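Local structure of sulfite dehydrogenase (Paracoccus pantotrophus, 2XTS) at residues A[117-120]-A[121-125]; A[360-363]-A[364-368]. The protein oxidises protein-bound sulfane sulfur in the Sox pathway, pairing a molybdenum-cofactor subunit with a heme c cytochrome that takes part in electron transfer. One frame throughout, in Å; residues are numbered along the deposited sequence.

How the contacts relate
Along the chain from the N terminus, contact 1 comes first: strand 112-119 ends and the chain turns at 120-125 into the loop that leads to helix 136-140. This buried contact belongs to the molybdopterin-binding domain, its centre about 6 Å from that of the chain. Contact 2 follows much later, where helix 355-362 stops and the chain enters the loop before strand 375-378, in the dimerisation domain. The two local turns lie in series, neither enclosing nor crossing the other. Their centres are about 15 Å apart, yet they meet, as Tyr368 CB packs 3.5 Å from Ala121 O. That touch joins the loop after helix 355-362 to the loop that follows the molybdenum ligand Cys120.

Contact 1: A[117-120]-A[121-125]; sequences FCEC and AANGG. With 2MO (molybdenum (IV)oxide), chain F; MTE (phosphonic acidmono-(2-amino-5,6-dimercapto-4-oxo-3,7,8a,9,10,10a-hexahydro-4H-8-oxa-1,3,9,10-tetraaza-anthracen-7-ylmethyl)ester), chain E.
Glu119 swings its side chain opposite the backbone N (chi1 -176°) and runs it out extended to Asn123, whose CG is likewise turned from its own N (chi1 -163°). The two side chains cross at about a right angle, their flat ends turned 75° apart. Asn123 ND2 gives a nearly straight hydrogen bond of 2.8 Å to the anti side of Glu119 OE2, which lies close to the amide plane. That oxygen also forms a salt bridge with Lys265, while OE1 accepts from Trp291, so both oxygens of the buried carboxylate have partners. Lys265 would be expected to keep it ionised. The Asn123 amide is held at both of its polar atoms, since ND2 also reaches Gln140 O and OD1 accepts from Met142 N. A glutamine in place of Glu119 would probably leave Lys265 without its counter-charge and weaken the hold on the Asn123 amide.

The backbone linking them makes a type I beta turn from Cys120 to Asn123, closed by Asn123 N on Cys120 O at 3.0 Å with the donor above the carbonyl plane. A type II turn from Ala122 to Gly125 continues it, with Gly125 N 2.8 Å from Ala122 O. The two overlapping turns follow strand 112-119 and begin at the cysteine that ligates the molybdenum, a single-cysteine coordination as in the sulfite oxidase family. Cys120 SG binds the molybdenum at 2.4 Å, beside the two dithiolene sulfurs S1' and S2' of the pterin. Ala121 N donates to the molybdenum-bound oxygen OT1 over 3.0 Å, while Arg74 and Tyr246 also hydrogen-bond to the molybdenum oxide group. On the pterin side, Cys120 CB rests 3.5 Å from S2'.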
loop_
_atom_site.group_PDB
_atom_site.type_symbol
_atom_site.label_atom_id
_atom_site.label_comp_id
_atom_site.label_asym_id
_atom_site.label_seq_id
_atom_site.Cartn_x
_atom_site.Cartn_y
_atom_site.Cartn_z
ATOM N N PHE A 117 -3.681 -7.789 -10.046
ATOM C CA PHE A 117 -4.935 -7.967 -9.379
ATOM C C PHE A 117 -5.199 -9.448 -9.110
ATOM O O PHE A 117 -4.940 -10.320 -9.958
ATOM C CB PHE A 117 -6.111 -7.350 -10.187
ATOM C CG PHE A 117 -6.497 -8.112 -11.445
ATOM C CD1 PHE A 117 -7.314 -9.240 -11.385
ATOM C CD2 PHE A 117 -6.041 -7.699 -12.687
ATOM C CE1 PHE A 117 -7.658 -9.932 -12.534
ATOM C CE2 PHE A 117 -6.372 -8.395 -13.801
ATOM C CZ PHE A 117 -7.167 -9.521 -13.733
ATOM N N CYS A 118 -5.742 -9.710 -7.920
ATOM C CA CYS A 118 -6.238 -11.026 -7.531
ATOM C C CYS A 118 -7.750 -10.904 -7.464
ATOM O O CYS A 118 -8.252 -10.235 -6.571
ATOM C CB CYS A 118 -5.677 -11.419 -6.169
ATOM S SG CYS A 118 -6.267 -13.012 -5.574
ATOM N N GLU A 119 -8.450 -11.447 -8.467
ATOM C CA GLU A 119 -9.901 -11.393 -8.531
ATOM C C GLU A 119 -10.442 -12.798 -8.335
ATOM O O GLU A 119 -10.108 -13.714 -9.086
ATOM C CB GLU A 119 -10.414 -10.808 -9.839
ATOM C CG GLU A 119 -11.922 -10.664 -9.843
ATOM C CD GLU A 119 -12.520 -10.109 -11.122
ATOM O OE1 GLU A 119 -11.853 -10.144 -12.185
ATOM O OE2 GLU A 119 -13.694 -9.664 -11.023
ATOM N N CYS A 120 -11.280 -12.977 -7.327
ATOM C CA CYS A 120 -11.932 -14.276 -7.154
ATOM C C CYS A 120 -12.768 -14.600 -8.402
ATOM O O CYS A 120 -13.436 -13.751 -8.950
ATOM C CB CYS A 120 -12.832 -14.230 -5.938
ATOM S SG CYS A 120 -13.587 -15.835 -5.534
ATOM N N ALA A 121 -12.704 -15.855 -8.827
ATOM C CA ALA A 121 -13.481 -16.332 -9.949
ATOM C C ALA A 121 -14.955 -16.010 -9.775
ATOM O O ALA A 121 -15.673 -15.792 -10.772
ATOM C CB ALA A 121 -13.315 -17.837 -10.084
ATOM N N ALA A 122 -15.402 -16.029 -8.516
ATOM C CA ALA A 122 -16.800 -15.819 -8.145
ATOM C C ALA A 122 -17.214 -14.353 -8.022
ATOM O O ALA A 122 -18.345 -14.082 -7.653
ATOM C CB ALA A 122 -17.123 -16.594 -6.858
ATOM N N ASN A 123 -16.314 -13.409 -8.313
ATOM C CA ASN A 123 -16.646 -11.995 -8.157
ATOM C C ASN A 123 -17.833 -11.650 -9.070
ATOM O O ASN A 123 -17.816 -11.933 -10.266
ATOM C CB ASN A 123 -15.429 -11.135 -8.474
ATOM C CG ASN A 123 -15.541 -9.724 -7.948
ATOM O OD1 ASN A 123 -16.206 -9.463 -6.940
ATOM N ND2 ASN A 123 -14.839 -8.808 -8.603
ATOM N N GLY A 124 -18.895 -11.105 -8.488
ATOM C CA GLY A 124 -20.097 -10.853 -9.258
ATOM C C GLY A 124 -20.958 -12.060 -9.594
ATOM O O GLY A 124 -21.966 -11.961 -10.300
ATOM N N GLY A 125 -20.603 -13.225 -9.083
ATOM C CA GLY A 125 -21.304 -14.446 -9.467
ATOM C C GLY A 125 -22.744 -14.465 -8.989
ATOM O O GLY A 125 -23.628 -15.017 -9.656
HETATM MO MO 2MO F . -11.909 -17.518 -5.316
HETATM O OT1 2MO F . -11.477 -17.882 -7.019
HETATM O OT2 2MO F . -13.462 -18.532 -4.687
HETATM N N1 MTE E . -5.048 -20.866 -0.901
HETATM C C2 MTE E . -5.259 -21.759 0.061
HETATM N N2 MTE E . -4.210 -22.468 0.529
HETATM N N3 MTE E . -6.478 -21.959 0.597
HETATM C C4 MTE E . -7.583 -21.276 0.181
HETATM O O4 MTE E . -8.676 -21.511 0.738
HETATM N N5 MTE E . -8.476 -19.604 -1.465
HETATM C C6 MTE E . -8.202 -19.191 -2.822
HETATM C C7 MTE E . -6.861 -18.503 -3.020
HETATM N N8 MTE E . -5.809 -19.285 -2.425
HETATM C C9 MTE E . -7.435 -20.307 -0.887
HETATM C C10 MTE E . -6.080 -20.142 -1.428
HETATM C "C1'" MTE E . -9.292 -18.314 -3.409
HETATM S "S1'" MTE E . -10.802 -19.055 -3.893
HETATM C "C2'" MTE E . -9.098 -16.994 -3.642
HETATM S "S2'" MTE E . -10.255 -16.031 -4.474
HETATM C "C3'" MTE E . -7.805 -16.348 -3.196
HETATM O "O3'" MTE E . -6.937 -17.211 -2.442
HETATM C "C4'" MTE E . -8.100 -15.165 -2.294
HETATM O "O4'" MTE E . -6.875 -14.507 -1.944
HETATM P P MTE E . -6.945 -13.522 -0.680
HETATM O O1P MTE E . -7.990 -12.481 -1.181
HETATM O O2P MTE E . -7.474 -14.242 0.517
HETATM O O3P MTE E . -5.581 -12.932 -0.573
#

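Contact 2: A[360-363]-A[364-368]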
loop_
_atom_site.group_PDB
_atom_site.type_symbol
_atom_site.label_atom_id
_atom_site.label_comp_id
_atom_site.label_asym_id
_atom_site.label_seq_id
_atom_site.Cartn_x
_atom_site.Cartn_y
_atom_site.Cartn_z
ATOM N N ALA A 360 -26.384 -14.852 -23.236
ATOM C CA ALA A 360 -26.814 -15.401 -24.529
ATOM C C ALA A 360 -25.969 -16.611 -24.899
ATOM O O ALA A 360 -26.438 -17.509 -25.601
ATOM C CB ALA A 360 -26.735 -14.315 -25.620
ATOM N N ILE A 361 -24.705 -16.614 -24.481
ATOM C CA ILE A 361 -23.778 -17.706 -24.762
ATOM C C ILE A 361 -23.733 -18.737 -23.643
ATOM O O ILE A 361 -23.691 -19.934 -23.894
ATOM C CB ILE A 361 -22.359 -17.148 -25.023
ATOM C CG1 ILE A 361 -22.392 -16.228 -26.252
ATOM C CG2 ILE A 361 -21.351 -18.279 -25.224
ATOM C CD1 ILE A 361 -21.136 -15.480 -26.497
ATOM N N ARG A 362 -23.716 -18.268 -22.400
ATOM C CA ARG A 362 -23.461 -19.145 -21.252
ATOM C C ARG A 362 -24.662 -19.555 -20.437
ATOM O O ARG A 362 -24.540 -20.412 -19.577
ATOM C CB ARG A 362 -22.531 -18.436 -20.284
ATOM C CG ARG A 362 -21.191 -18.062 -20.853
ATOM C CD ARG A 362 -20.388 -17.341 -19.831
ATOM N NE ARG A 362 -19.165 -16.755 -20.299
ATOM C CZ ARG A 362 -18.308 -16.168 -19.486
ATOM N NH1 ARG A 362 -18.534 -16.169 -18.168
ATOM N NH2 ARG A 362 -17.249 -15.556 -19.980
ATOM N N GLY A 363 -25.821 -18.948 -20.684
ATOM C CA GLY A 363 -26.937 -19.136 -19.810
ATOM C C GLY A 363 -26.675 -18.487 -18.467
ATOM O O GLY A 363 -25.881 -17.550 -18.355
ATOM N N ARG A 364 -27.336 -19.013 -17.442
ATOM C CA ARG A 364 -27.467 -18.358 -16.157
ATOM C C ARG A 364 -26.703 -19.050 -15.032
ATOM O O ARG A 364 -26.629 -18.504 -13.935
ATOM C CB ARG A 364 -28.951 -18.252 -15.793
ATOM C CG ARG A 364 -29.738 -17.562 -16.900
ATOM C CD ARG A 364 -31.194 -17.336 -16.576
ATOM N NE ARG A 364 -31.405 -16.263 -15.612
ATOM C CZ ARG A 364 -31.450 -14.964 -15.912
ATOM N NH1 ARG A 364 -31.267 -14.541 -17.161
ATOM N NH2 ARG A 364 -31.682 -14.070 -14.960
ATOM N N ASN A 365 -26.160 -20.243 -15.286
ATOM C CA ASN A 365 -25.605 -21.086 -14.226
ATOM C C ASN A 365 -24.071 -21.250 -14.280
ATOM O O ASN A 365 -23.524 -22.197 -13.724
ATOM C CB ASN A 365 -26.320 -22.441 -14.207
ATOM C CG ASN A 365 -27.778 -22.327 -13.761
ATOM O OD1 ASN A 365 -28.701 -22.749 -14.463
ATOM N ND2 ASN A 365 -27.973 -21.787 -12.588
ATOM N N ASN A 366 -23.390 -20.278 -14.868
ATOM C CA ASN A 366 -21.937 -20.321 -14.955
ATOM C C ASN A 366 -21.232 -20.220 -13.616
ATOM O O ASN A 366 -20.117 -20.725 -13.488
ATOM C CB ASN A 366 -21.438 -19.194 -15.868
ATOM C CG ASN A 366 -20.570 -19.679 -17.005
ATOM O OD1 ASN A 366 -20.814 -20.723 -17.643
ATOM N ND2 ASN A 366 -19.565 -18.908 -17.294
ATOM N N VAL A 367 -21.844 -19.497 -12.673
ATOM C CA VAL A 367 -21.321 -19.254 -11.312
ATOM C C VAL A 367 -20.137 -18.268 -11.280
ATOM O O VAL A 367 -20.135 -17.333 -10.498
ATOM C CB VAL A 367 -20.996 -20.561 -10.512
ATOM C CG1 VAL A 367 -20.445 -20.241 -9.145
ATOM C CG2 VAL A 367 -22.236 -21.467 -10.373
ATOM N N TYR A 368 -19.185 -18.468 -12.183
ATOM C CA TYR A 368 -17.907 -17.784 -12.178
ATOM C C TYR A 368 -17.818 -16.867 -13.418
ATOM O O TYR A 368 -18.661 -16.923 -14.330
ATOM C CB TYR A 368 -16.787 -18.832 -12.224
ATOM C CG TYR A 368 -16.859 -19.841 -11.099
ATOM C CD1 TYR A 368 -16.523 -19.484 -9.791
ATOM C CD2 TYR A 368 -17.276 -21.138 -11.323
ATOM C CE1 TYR A 368 -16.575 -20.400 -8.755
ATOM C CE2 TYR A 368 -17.360 -22.043 -10.277
ATOM C CZ TYR A 368 -17.008 -21.676 -9.001
ATOM O OH TYR A 368 -17.021 -22.624 -8.004
HETATM O O HOH W 1 -25.287 -21.918 -17.575
HETATM O O HOH W 2 -24.211 -17.794 -16.225
#
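The backbone leaves helix 355-362 at Gly363, where phi turns positive (68°) and the chain swings away into 364-368. At this glycine-ended helix C terminus, part of the Mo-co dimerisation domain, two waters bridge the backbone, each donating to a carbonyl and accepting from an amide. One links Arg362 O, at 2.6 Å, with Asn365 N; the other joins Gly363 O to Asn366 N. Farther on, Tyr368 N makes a weak bond to Asn366 O.

Beside this water-bridged bend Arg362 and Asn366 meet. CG of Arg362 lies beside the backbone N (chi1 -60°), and the chain then runs extended, so that its length passes across the Asn366 side chain at about a right angle. Arg362 CB lies 4.0 Å from Asn366 CG, and CD comes nearer, at 3.7 Å from the same carbon. The guanidinium and amide planes are 38° apart. The guanidinium looks beyond the bend: NE forms a salt bridge with Glu155 of the cytochrome chain, joining the helix C terminus to the partner subunit, and NH1 donates to His369 O. Tyr368 O, near the guanidinium plane at its edge, accepts a hydrogen bond from Trp128 NE1.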